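Local structure of beta-galactosidase (Geobacillus stearothermophilus, 4OIF) at residues E420-L425 with R437-L442; A473-L478 with T500-I505; E482-L487 with G516-L521; T496-Y501 with Y592-R597. The protein probably hydrolyses terminal, non-reducing beta-D-galactose residues from beta-D-galactosides, as a trimeric, zinc-binding family 42 glycoside hydrolase. One frame throughout, in Å; residues are numbered along the deposited sequence.

Interaction 1: E420-L425 with R437-L442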
# COMPACT_ATOMS: atom_id res chain seq x y z
N GLU A 420 -4.42 -27.75 -0.01
CA GLU A 420 -5.28 -27.38 -1.11
C GLU A 420 -6.50 -26.62 -0.58
O GLU A 420 -6.94 -25.65 -1.18
CB GLU A 420 -5.67 -28.63 -1.92
CG GLU A 420 -4.51 -29.14 -2.79
CD GLU A 420 -4.80 -30.44 -3.55
OE1 GLU A 420 -5.81 -31.12 -3.29
OE2 GLU A 420 -3.99 -30.78 -4.44
N ASN A 421 -7.02 -27.04 0.57
CA ASN A 421 -8.08 -26.31 1.25
C ASN A 421 -7.67 -24.88 1.60
O ASN A 421 -8.44 -23.94 1.42
CB ASN A 421 -8.52 -27.06 2.51
CG ASN A 421 -9.63 -26.34 3.25
OD1 ASN A 421 -10.70 -26.09 2.71
ND2 ASN A 421 -9.38 -26.01 4.51
N ASN A 422 -6.45 -24.72 2.11
CA ASN A 422 -5.90 -23.40 2.38
C ASN A 422 -5.90 -22.53 1.11
O ASN A 422 -6.40 -21.41 1.10
CB ASN A 422 -4.49 -23.55 2.96
CG ASN A 422 -4.10 -22.38 3.85
OD1 ASN A 422 -4.68 -21.30 3.77
ND2 ASN A 422 -3.10 -22.60 4.70
N TRP A 423 -5.34 -23.08 0.03
CA TRP A 423 -5.33 -22.41 -1.27
C TRP A 423 -6.73 -21.97 -1.71
O TRP A 423 -6.98 -20.79 -1.98
CB TRP A 423 -4.72 -23.33 -2.33
CG TRP A 423 -3.25 -23.61 -2.13
CD1 TRP A 423 -2.39 -22.91 -1.33
CD2 TRP A 423 -2.47 -24.66 -2.73
NE1 TRP A 423 -1.13 -23.45 -1.40
CE2 TRP A 423 -1.15 -24.53 -2.24
CE3 TRP A 423 -2.76 -25.70 -3.62
CZ2 TRP A 423 -0.12 -25.39 -2.63
CZ3 TRP A 423 -1.74 -26.56 -4.00
CH2 TRP A 423 -0.43 -26.40 -3.50
N ALA A 424 -7.65 -22.92 -1.77
CA ALA A 424 -8.96 -22.68 -2.34
C ALA A 424 -9.77 -21.71 -1.48
O ALA A 424 -10.42 -20.80 -1.99
CB ALA A 424 -9.70 -24.00 -2.53
N LEU A 425 -9.71 -21.90 -0.17
CA LEU A 425 -10.40 -20.99 0.72
C LEU A 425 -9.83 -19.58 0.61
O LEU A 425 -10.59 -18.61 0.63
CB LEU A 425 -10.33 -21.48 2.16
CG LEU A 425 -10.92 -20.54 3.21
CD1 LEU A 425 -12.37 -20.26 2.90
CD2 LEU A 425 -10.79 -21.15 4.60
N ARG A 437 -8.50 -16.76 8.00
CA ARG A 437 -7.49 -17.15 9.00
C ARG A 437 -7.51 -18.63 9.35
O ARG A 437 -7.60 -19.01 10.52
CB ARG A 437 -7.68 -16.30 10.26
CG ARG A 437 -7.51 -14.80 10.00
CD ARG A 437 -7.52 -13.96 11.28
NE ARG A 437 -6.43 -14.32 12.19
CZ ARG A 437 -5.18 -13.89 12.06
NH1 ARG A 437 -4.84 -13.08 11.06
NH2 ARG A 437 -4.26 -14.27 12.94
N TYR A 438 -7.42 -19.46 8.31
CA TYR A 438 -7.57 -20.91 8.44
C TYR A 438 -6.51 -21.55 9.37
O TYR A 438 -6.86 -22.16 10.40
CB TYR A 438 -7.56 -21.54 7.03
CG TYR A 438 -7.46 -23.06 6.95
CD1 TYR A 438 -8.43 -23.87 7.54
CD2 TYR A 438 -6.42 -23.67 6.28
CE1 TYR A 438 -8.35 -25.24 7.48
CE2 TYR A 438 -6.33 -25.05 6.20
CZ TYR A 438 -7.30 -25.83 6.81
OH TYR A 438 -7.23 -27.20 6.75
N PRO A 439 -5.20 -21.40 9.04
CA PRO A 439 -4.20 -22.01 9.91
C PRO A 439 -4.25 -21.49 11.35
O PRO A 439 -4.15 -22.28 12.31
CB PRO A 439 -2.87 -21.63 9.23
CG PRO A 439 -3.19 -20.44 8.41
CD PRO A 439 -4.57 -20.67 7.92
N GLN A 440 -4.43 -20.18 11.49
CA GLN A 440 -4.60 -19.57 12.81
C GLN A 440 -5.74 -20.22 13.59
O GLN A 440 -5.61 -20.52 14.79
CB GLN A 440 -4.85 -18.06 12.68
CG GLN A 440 -3.67 -17.26 12.13
CD GLN A 440 -3.71 -17.08 10.61
OE1 GLN A 440 -4.40 -17.81 9.90
NE2 GLN A 440 -2.98 -16.09 10.12
N THR A 441 -6.86 -20.45 12.90
CA THR A 441 -8.03 -21.09 13.50
C THR A 441 -7.65 -22.47 14.02
O THR A 441 -7.96 -22.85 15.19
CB THR A 441 -9.19 -21.19 12.47
OG1 THR A 441 -9.58 -19.88 12.05
CG2 THR A 441 -10.40 -21.89 13.06
N LEU A 442 -6.97 -23.24 13.17
CA LEU A 442 -6.45 -24.52 13.65
C LEU A 442 -5.66 -24.35 14.95
O LEU A 442 -5.89 -25.08 15.92
CB LEU A 442 -5.59 -25.17 12.59
CG LEU A 442 -6.37 -26.08 11.66
CD1 LEU A 442 -7.40 -25.29 10.87
CD2 LEU A 442 -5.39 -26.77 10.73

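Interaction 2: A473-L478 with T500-I505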
# COMPACT_ATOMS: atom_id res chain seq x y z
N ALA A 473 -11.16 -31.26 12.59
CA ALA A 473 -11.02 -30.75 11.22
C ALA A 473 -11.78 -29.44 11.01
O ALA A 473 -12.88 -29.44 10.46
CB ALA A 473 -11.50 -31.79 10.23
N PRO A 474 -11.21 -28.32 11.45
CA PRO A 474 -11.91 -27.03 11.37
C PRO A 474 -11.86 -26.42 9.96
O PRO A 474 -10.85 -26.57 9.26
CB PRO A 474 -11.16 -26.15 12.36
CG PRO A 474 -10.22 -27.06 13.09
CD PRO A 474 -9.94 -28.21 12.19
N MET A 475 -12.93 -25.72 9.58
CA MET A 475 -12.97 -24.99 8.31
C MET A 475 -12.45 -25.81 7.14
O MET A 475 -11.59 -25.35 6.38
CB MET A 475 -12.16 -23.69 8.41
CG MET A 475 -12.62 -22.78 9.51
SD MET A 475 -11.67 -21.26 9.55
CE MET A 475 -12.23 -20.54 8.01
N LEU A 476 -12.94 -27.04 7.02
CA LEU A 476 -12.54 -27.91 5.92
C LEU A 476 -13.40 -27.59 4.72
O LEU A 476 -14.13 -28.45 4.23
CB LEU A 476 -12.66 -29.37 6.32
CG LEU A 476 -11.94 -30.34 5.37
CD1 LEU A 476 -10.45 -30.04 5.32
CD2 LEU A 476 -12.19 -31.78 5.79
N TYR A 477 -13.31 -26.34 4.27
CA TYR A 477 -14.10 -25.77 3.19
C TYR A 477 -14.08 -26.64 1.95
O TYR A 477 -15.12 -27.00 1.41
CB TYR A 477 -13.58 -24.36 2.90
CG TYR A 477 -13.88 -23.76 1.55
CD1 TYR A 477 -15.06 -23.06 1.31
CD2 TYR A 477 -12.94 -23.82 0.52
CE1 TYR A 477 -15.32 -22.48 0.08
CE2 TYR A 477 -13.19 -23.23 -0.72
CZ TYR A 477 -14.38 -22.57 -0.93
OH TYR A 477 -14.65 -22.00 -2.16
N LEU A 478 -12.89 -27.01 1.50
CA LEU A 478 -12.74 -27.95 0.41
C LEU A 478 -12.51 -29.36 0.93
O LEU A 478 -11.65 -29.58 1.77
CB LEU A 478 -11.57 -27.52 -0.49
CG LEU A 478 -11.19 -28.41 -1.67
CD1 LEU A 478 -10.65 -27.54 -2.80
CD2 LEU A 478 -10.17 -29.48 -1.27
N THR A 500 -16.38 -27.52 12.04
CA THR A 500 -16.83 -26.17 12.35
C THR A 500 -17.46 -25.52 11.16
O THR A 500 -17.55 -26.10 10.08
CB THR A 500 -15.66 -25.25 12.78
OG1 THR A 500 -14.86 -24.92 11.63
CG2 THR A 500 -14.79 -25.89 13.88
N TYR A 501 -17.86 -24.28 11.38
CA TYR A 501 -18.25 -23.37 10.32
C TYR A 501 -17.32 -23.45 9.11
O TYR A 501 -16.12 -23.71 9.26
CB TYR A 501 -18.28 -21.95 10.86
CG TYR A 501 -16.99 -21.54 11.53
CD1 TYR A 501 -16.77 -21.82 12.88
CD2 TYR A 501 -16.00 -20.87 10.82
CE1 TYR A 501 -15.58 -21.44 13.51
CE2 TYR A 501 -14.81 -20.48 11.44
CZ TYR A 501 -14.60 -20.77 12.78
OH TYR A 501 -13.42 -20.39 13.41
N ILE A 502 -17.89 -23.22 7.94
CA ILE A 502 -17.18 -23.19 6.66
C ILE A 502 -16.36 -24.46 6.43
O ILE A 502 -15.18 -24.42 6.09
CB ILE A 502 -16.28 -21.94 6.57
CG1 ILE A 502 -17.08 -20.72 7.04
CG2 ILE A 502 -15.86 -21.69 5.14
CD1 ILE A 502 -16.36 -19.42 6.89
N SER A 503 -17.03 -25.59 6.62
CA SER A 503 -16.43 -26.89 6.36
C SER A 503 -17.29 -27.63 5.36
O SER A 503 -18.47 -27.59 5.48
CB SER A 503 -16.32 -27.70 7.64
OG SER A 503 -15.61 -26.99 8.64
N GLY A 504 -16.69 -28.29 4.39
CA GLY A 504 -17.45 -29.13 3.48
C GLY A 504 -18.35 -28.38 2.52
O GLY A 504 -19.48 -28.78 2.26
N ILE A 505 -17.85 -27.29 1.97
CA ILE A 505 -18.65 -26.42 1.12
C ILE A 505 -18.50 -26.79 -0.35
O ILE A 505 -19.42 -26.64 -1.17
CB ILE A 505 -18.24 -24.97 1.34
CG1 ILE A 505 -18.37 -24.64 2.82
CG2 ILE A 505 -19.07 -24.03 0.48
CD1 ILE A 505 -19.75 -24.90 3.39

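Interaction 3: E482-L487 with G516-L521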
# COMPACT_ATOMS: atom_id res chain seq x y z
N GLU A 482 -14.09 -38.71 -1.35
CA GLU A 482 -13.28 -39.77 -0.79
C GLU A 482 -12.87 -39.49 0.66
O GLU A 482 -12.98 -40.36 1.54
CB GLU A 482 -12.06 -39.99 -1.68
CG GLU A 482 -10.97 -40.84 -1.06
CD GLU A 482 -9.80 -41.02 -2.00
OE1 GLU A 482 -10.03 -41.54 -3.11
OE2 GLU A 482 -8.67 -40.63 -1.65
N THR A 483 -12.41 -38.26 0.90
CA THR A 483 -12.08 -37.85 2.27
C THR A 483 -13.31 -37.86 3.16
O THR A 483 -13.23 -38.26 4.32
CB THR A 483 -11.46 -36.44 2.33
OG1 THR A 483 -10.22 -36.42 1.60
CG2 THR A 483 -11.20 -36.04 3.78
N ILE A 484 -14.45 -37.40 2.63
CA ILE A 484 -15.71 -37.48 3.36
C ILE A 484 -16.02 -38.92 3.77
O ILE A 484 -16.37 -39.18 4.90
CB ILE A 484 -16.89 -36.92 2.55
CG1 ILE A 484 -16.83 -35.39 2.47
CG2 ILE A 484 -18.21 -37.30 3.19
CD1 ILE A 484 -17.86 -34.79 1.51
N ALA A 485 -15.89 -39.86 2.84
CA ALA A 485 -16.14 -41.26 3.14
C ALA A 485 -15.19 -41.75 4.22
O ALA A 485 -15.60 -42.48 5.14
CB ALA A 485 -16.00 -42.12 1.88
N ARG A 486 -13.93 -41.34 4.14
CA ARG A 486 -12.99 -41.74 5.19
C ARG A 486 -13.42 -41.18 6.56
O ARG A 486 -13.39 -41.89 7.56
CB ARG A 486 -11.57 -41.31 4.83
CG ARG A 486 -11.03 -42.08 3.63
CD ARG A 486 -9.76 -41.50 3.10
NE ARG A 486 -8.70 -41.58 4.08
CZ ARG A 486 -7.82 -40.61 4.34
NH1 ARG A 486 -7.88 -39.46 3.67
NH2 ARG A 486 -6.89 -40.80 5.26
N LEU A 487 -13.85 -39.92 6.59
CA LEU A 487 -14.35 -39.32 7.82
C LEU A 487 -15.54 -40.11 8.37
O LEU A 487 -15.64 -40.37 9.58
CB LEU A 487 -14.75 -37.86 7.56
CG LEU A 487 -13.57 -36.96 7.19
CD1 LEU A 487 -14.02 -35.55 6.81
CD2 LEU A 487 -12.52 -36.91 8.33
N GLY A 516 -27.92 -29.00 -0.99
CA GLY A 516 -27.78 -29.14 0.44
C GLY A 516 -26.52 -29.89 0.77
O GLY A 516 -25.81 -30.38 -0.10
N TRP A 517 -26.24 -29.98 2.06
CA TRP A 517 -25.06 -30.68 2.52
C TRP A 517 -24.90 -32.11 2.13
O TRP A 517 -25.89 -32.84 1.99
CB TRP A 517 -25.00 -30.58 4.03
CG TRP A 517 -23.98 -29.68 4.20
CD1 TRP A 517 -23.81 -28.55 3.48
CD2 TRP A 517 -22.86 -29.82 5.04
NE1 TRP A 517 -22.66 -27.94 3.85
CE2 TRP A 517 -22.05 -28.71 4.81
CE3 TRP A 517 -22.48 -30.76 6.00
CZ2 TRP A 517 -20.91 -28.50 5.49
CZ3 TRP A 517 -21.33 -30.56 6.67
CH2 TRP A 517 -20.55 -29.44 6.41
N HIS A 518 -23.65 -32.51 1.94
CA HIS A 518 -23.37 -33.86 1.51
C HIS A 518 -24.02 -34.81 2.50
O HIS A 518 -23.89 -34.65 3.71
CB HIS A 518 -21.87 -34.15 1.41
CG HIS A 518 -21.55 -35.51 0.85
ND1 HIS A 518 -21.88 -36.67 1.50
CD2 HIS A 518 -20.94 -35.88 -0.30
CE1 HIS A 518 -21.48 -37.71 0.79
NE2 HIS A 518 -20.91 -37.25 -0.32
N GLN A 519 -24.77 -35.75 1.93
CA GLN A 519 -25.53 -36.76 2.67
C GLN A 519 -24.77 -37.38 3.84
O GLN A 519 -25.29 -37.46 4.96
CB GLN A 519 -25.96 -37.87 1.70
CG GLN A 519 -26.70 -39.02 2.36
CD GLN A 519 -27.19 -40.03 1.35
OE1 GLN A 519 -27.14 -39.78 0.15
NE2 GLN A 519 -27.68 -41.17 1.84
N ASP A 520 -23.54 -37.82 3.57
CA ASP A 520 -22.70 -38.48 4.56
C ASP A 520 -22.46 -37.59 5.77
O ASP A 520 -22.63 -38.03 6.90
CB ASP A 520 -21.36 -38.90 3.95
CG ASP A 520 -21.47 -40.13 3.06
OD1 ASP A 520 -22.55 -40.75 3.03
OD2 ASP A 520 -20.46 -40.47 2.40
N LEU A 521 -22.07 -36.34 5.53
CA LEU A 521 -21.83 -35.38 6.61
C LEU A 521 -23.12 -35.07 7.40
O LEU A 521 -23.10 -34.99 8.63
CB LEU A 521 -21.23 -34.08 6.06
CG LEU A 521 -19.87 -34.20 5.36
CD1 LEU A 521 -19.51 -32.88 4.77
CD2 LEU A 521 -18.76 -34.69 6.30

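Interaction 4: T496-Y501 with Y592-R597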
# COMPACT_ATOMS: atom_id res chain seq x y z
N THR A 496 -14.18 -39.91 17.29
CA THR A 496 -14.84 -38.68 17.67
C THR A 496 -14.32 -37.54 16.78
O THR A 496 -13.13 -37.24 16.79
CB THR A 496 -14.60 -38.35 19.15
OG1 THR A 496 -15.26 -39.31 19.97
CG2 THR A 496 -15.13 -36.97 19.49
N LEU A 497 -15.21 -36.94 16.00
CA LEU A 497 -14.84 -35.95 15.01
C LEU A 497 -15.44 -34.61 15.35
O LEU A 497 -16.61 -34.55 15.71
CB LEU A 497 -15.31 -36.41 13.63
CG LEU A 497 -15.18 -35.43 12.47
CD1 LEU A 497 -13.72 -35.08 12.16
CD2 LEU A 497 -15.84 -36.00 11.26
N VAL A 498 -14.66 -33.55 15.23
CA VAL A 498 -15.14 -32.18 15.45
C VAL A 498 -14.93 -31.32 14.20
O VAL A 498 -13.81 -31.19 13.71
CB VAL A 498 -14.44 -31.49 16.64
CG1 VAL A 498 -14.89 -30.04 16.76
CG2 VAL A 498 -14.72 -32.23 17.94
N MET A 499 -16.01 -30.76 13.67
CA MET A 499 -15.90 -29.82 12.56
C MET A 499 -16.56 -28.51 12.91
O MET A 499 -17.21 -28.38 13.96
CB MET A 499 -16.50 -30.40 11.28
CG MET A 499 -15.60 -31.43 10.62
SD MET A 499 -16.27 -32.06 9.08
CE MET A 499 -14.92 -31.81 7.96
N THR A 500 -16.38 -27.52 12.04
CA THR A 500 -16.83 -26.17 12.35
C THR A 500 -17.46 -25.52 11.16
O THR A 500 -17.55 -26.10 10.08
CB THR A 500 -15.66 -25.25 12.78
OG1 THR A 500 -14.86 -24.92 11.63
CG2 THR A 500 -14.79 -25.89 13.88
N TYR A 501 -17.86 -24.28 11.38
CA TYR A 501 -18.25 -23.37 10.32
C TYR A 501 -17.32 -23.45 9.11
O TYR A 501 -16.12 -23.71 9.26
CB TYR A 501 -18.28 -21.95 10.86
CG TYR A 501 -16.99 -21.54 11.53
CD1 TYR A 501 -16.77 -21.82 12.88
CD2 TYR A 501 -16.00 -20.87 10.82
CE1 TYR A 501 -15.58 -21.44 13.51
CE2 TYR A 501 -14.81 -20.48 11.44
CZ TYR A 501 -14.60 -20.77 12.78
OH TYR A 501 -13.42 -20.39 13.41
N TYR A 592 -19.21 -33.74 16.47
CA TYR A 592 -19.56 -32.43 16.99
C TYR A 592 -19.40 -31.33 15.92
O TYR A 592 -18.43 -31.32 15.16
CB TYR A 592 -18.66 -32.07 18.17
CG TYR A 592 -18.79 -32.96 19.38
CD1 TYR A 592 -18.25 -34.23 19.38
CD2 TYR A 592 -19.43 -32.50 20.53
CE1 TYR A 592 -18.36 -35.05 20.49
CE2 TYR A 592 -19.53 -33.31 21.64
CZ TYR A 592 -19.00 -34.58 21.61
OH TYR A 592 -19.10 -35.39 22.71
N TYR A 593 -20.35 -30.40 15.89
CA TYR A 593 -20.24 -29.25 15.00
C TYR A 593 -20.24 -27.97 15.81
O TYR A 593 -21.14 -27.75 16.63
CB TYR A 593 -21.39 -29.25 13.99
CG TYR A 593 -21.24 -28.25 12.87
CD1 TYR A 593 -21.87 -27.00 12.93
CD2 TYR A 593 -20.49 -28.55 11.73
CE1 TYR A 593 -21.75 -26.08 11.88
CE2 TYR A 593 -20.35 -27.63 10.68
CZ TYR A 593 -20.98 -26.40 10.76
OH TYR A 593 -20.85 -25.48 9.74
N ILE A 594 -19.24 -27.13 15.58
CA ILE A 594 -19.17 -25.84 16.25
C ILE A 594 -19.50 -24.73 15.25
O ILE A 594 -18.71 -24.45 14.35
CB ILE A 594 -17.79 -25.57 16.86
CG1 ILE A 594 -17.47 -26.61 17.94
CG2 ILE A 594 -17.77 -24.18 17.44
CD1 ILE A 594 -16.01 -26.68 18.33
N GLY A 595 -20.66 -24.10 15.41
CA GLY A 595 -21.20 -23.22 14.38
C GLY A 595 -20.60 -21.82 14.26
O GLY A 595 -20.71 -21.17 13.22
N GLY A 596 -19.98 -21.34 15.33
CA GLY A 596 -19.47 -19.99 15.34
C GLY A 596 -18.05 -19.95 15.82
O GLY A 596 -17.55 -20.92 16.38
N ARG A 597 -17.38 -18.83 15.58
CA ARG A 597 -16.00 -18.68 16.02
C ARG A 597 -16.00 -18.03 17.41
O ARG A 597 -16.38 -16.87 17.58
CB ARG A 597 -15.19 -17.87 15.02
CG ARG A 597 -13.77 -17.58 15.47
CD ARG A 597 -13.01 -16.83 14.41
NE ARG A 597 -12.64 -17.68 13.28
CZ ARG A 597 -12.11 -17.22 12.15
NH1 ARG A 597 -11.89 -15.91 12.01
NH2 ARG A 597 -11.80 -18.06 11.18

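Interaction 1: E420-L425 with R437-L442
Two helices of the trimerisation domain, 419-427 and 438-451, face each other at a steep angle, their short segments running 130° apart. The axes stay 11.4 Å from each other, and Tyr438 carries most of the contact. Its CB points toward the first helix, and with CG anti to the backbone N the ring meets Asn421 and Asn422. Asn421 stands over one ring face, its amide plane nearly perpendicular to the ring (86°) and ND2 3.1 Å from Tyr438 CZ. That amide cannot easily turn, because OD1 is hydrogen-bonded to Leu478 N and ND2 to Met475 O. Asn422 takes the ring edge, CG lying 3.6 Å from Tyr438 CD2, while its ND2 is bonded to Tyr417 OH. Leu425 CD2 packs against Tyr438 CB at 4.1 Å. The phenol oxygen ends in a hydrogen bond with Asp418 N. An alanine in place of Tyr438 would remove the ring face under Asn421, the edge beside Asn422 and the bond to Asp418 N, and would probably loosen the helix pair. The other side is looser and more open: Arg437, exposed, has its CB directed away from the first helix, and its NH2 forms a salt bridge with Asp262. Its carbonyl turns inward along its own helix, and Arg437 O accepts from Thr441 N at 2.9 Å and from Thr441 OG1 at 2.6 Å, the hydroxyl sitting above the carbonyl plane.

Interaction 2: A473-L478 with T500-I505
The loops that leave the C-terminal ends of two neighbouring parallel strands, 470-473 and 496-500, meet in this buried contact. Two hydroxyls start the join. Thr500 OG1, held between its own N and carbonyl carbon, accepts from Met475 N at 2.9 Å and donates to Tyr501 O, lying over the centre of the Tyr501 ring as it does so. Ser503 OG donates to Thr500 O at 2.6 Å and accepts a weak bond from Leu476 N. Further on, backbone meets backbone: Gly504 N reaches Leu476 O at 2.6 Å from above the carbonyl plane, and Ile505 N reaches Tyr477 O at 2.8 Å, in plane on a lone pair. Leu476 is the centre of an inverse gamma turn. Met475 bends at chi3 to make an oblique Met-aromatic contact, SD 4.9 Å from the centroid of the Tyr501 ring. Tyr477 lays CD1 against Ile505 CB at 3.7 Å; its hydroxyl bonds to Asp510 and also to Lys371 of a neighbouring subunit, so this edge borders the trimer interface. Met475 is backed by helices 419-427 and 438-451, and Tyr501 and Ile502 rest on strand 555-561.

Interaction 3: E482-L487 with G516-L521
The run into helix 519-525 packs against one residue above all, Ile484 on helix 481-492. Before the second helix begins, the Trp517 side chain packs on Glu528 and Pro529 of strand 527-534. His518 comes next, at the N-cap position, and it does three jobs. Its CG is anti to the backbone N, which brings ND1 of His518 round to accept from Asp520 N at 2.9 Å, with the donor only 10° out of the ring plane. NE2 is hydrogen-bonded to Glu481 OE1, and since ND1 is an acceptor the ring proton is likely to sit on NE2. The same imidazole offers a face to Ile484: CD1 lies 4.1 Å from the His518 centroid, 28° off the ring normal, a CH-pi contact. An alanine in place of His518 would probably fray the start of helix 519-525 and loosen its tie to helix 481-492, since the capping bond, the link to Glu481 and the face under Ile484 would all go. In Asp520 the methylene does the packing, CB 3.6 Å from Ile484 CG2, while OD1 forms a salt bridge with Lys488, one turn further along the first helix. Buried Leu521 completes the contact, CD2 to Ile484 CG2 at 4.1 Å. Val479 and Tyr513 also touch Ile484. Both helices cover the same face of the central sheet: Leu487 packs on Leu497 and Met499 of strand 496-500, and helix 519-525 meets those same two residues through Phe525.

Interaction 4: T496-Y501 with Y592-R597
Arg597 NH1 is gripped twice, by a salt bridge to Asp554 OD2 and a hydrogen bond to Thr435 O. NH2 bonds Lys436 O, and Arg597 NE donates to Tyr501 OH at 2.8 Å, very straight (169°) and in the guanidinium plane, which is turned 68° from the phenol ring. Between the strands, Tyr592 O has one hydrogen bond, from Met499 N at 2.9 Å nearly along the C=O axis, with the CA-H of Val498 a weaker support. Met499 O takes Ile594 N at 2.9 Å, and Tyr592 N to Leu497 O and Tyr501 N to Ile594 O complete four backbone bonds in parallel register. On the face that carries Val498, Thr500, Tyr592 and Ile594, Val498 straddles its neighbours, CG1 against Ile594 CD1 and CG2 against Tyr592 CB, both at 3.9 Å. On the opposite face Tyr593, with CG anti to its N, lays one ring face against Thr500 CA. Strand 589-594 then pairs antiparallel with 579-586. The contact is thus the last parallel pairing of a mixed sheet, whose parallel half, flanked by helices, is consistent with a glutaminase-I-like alpha/beta fold.

In the fold
All four contacts belong to the trimerisation domain and gather round its mixed sheet, away from the zinc and the predicted catalytic residues. Interaction 1 comes first along the chain and lies about 9 Å, centre to centre, from interaction 2, which it touches through Asn421. Interaction 4 is equally close to interaction 2 and shares Thr500 and Tyr501 with it, one as sheet pairing, the other as the loop beyond. Interaction 3, about 12 Å from interaction 2 and 15 Å from interaction 4, alternates with both in sequence, since strand 496-500 runs between its two helices. Sheet, loops and covering helices therefore form one continuous body, with interaction 2 also meeting a second subunit.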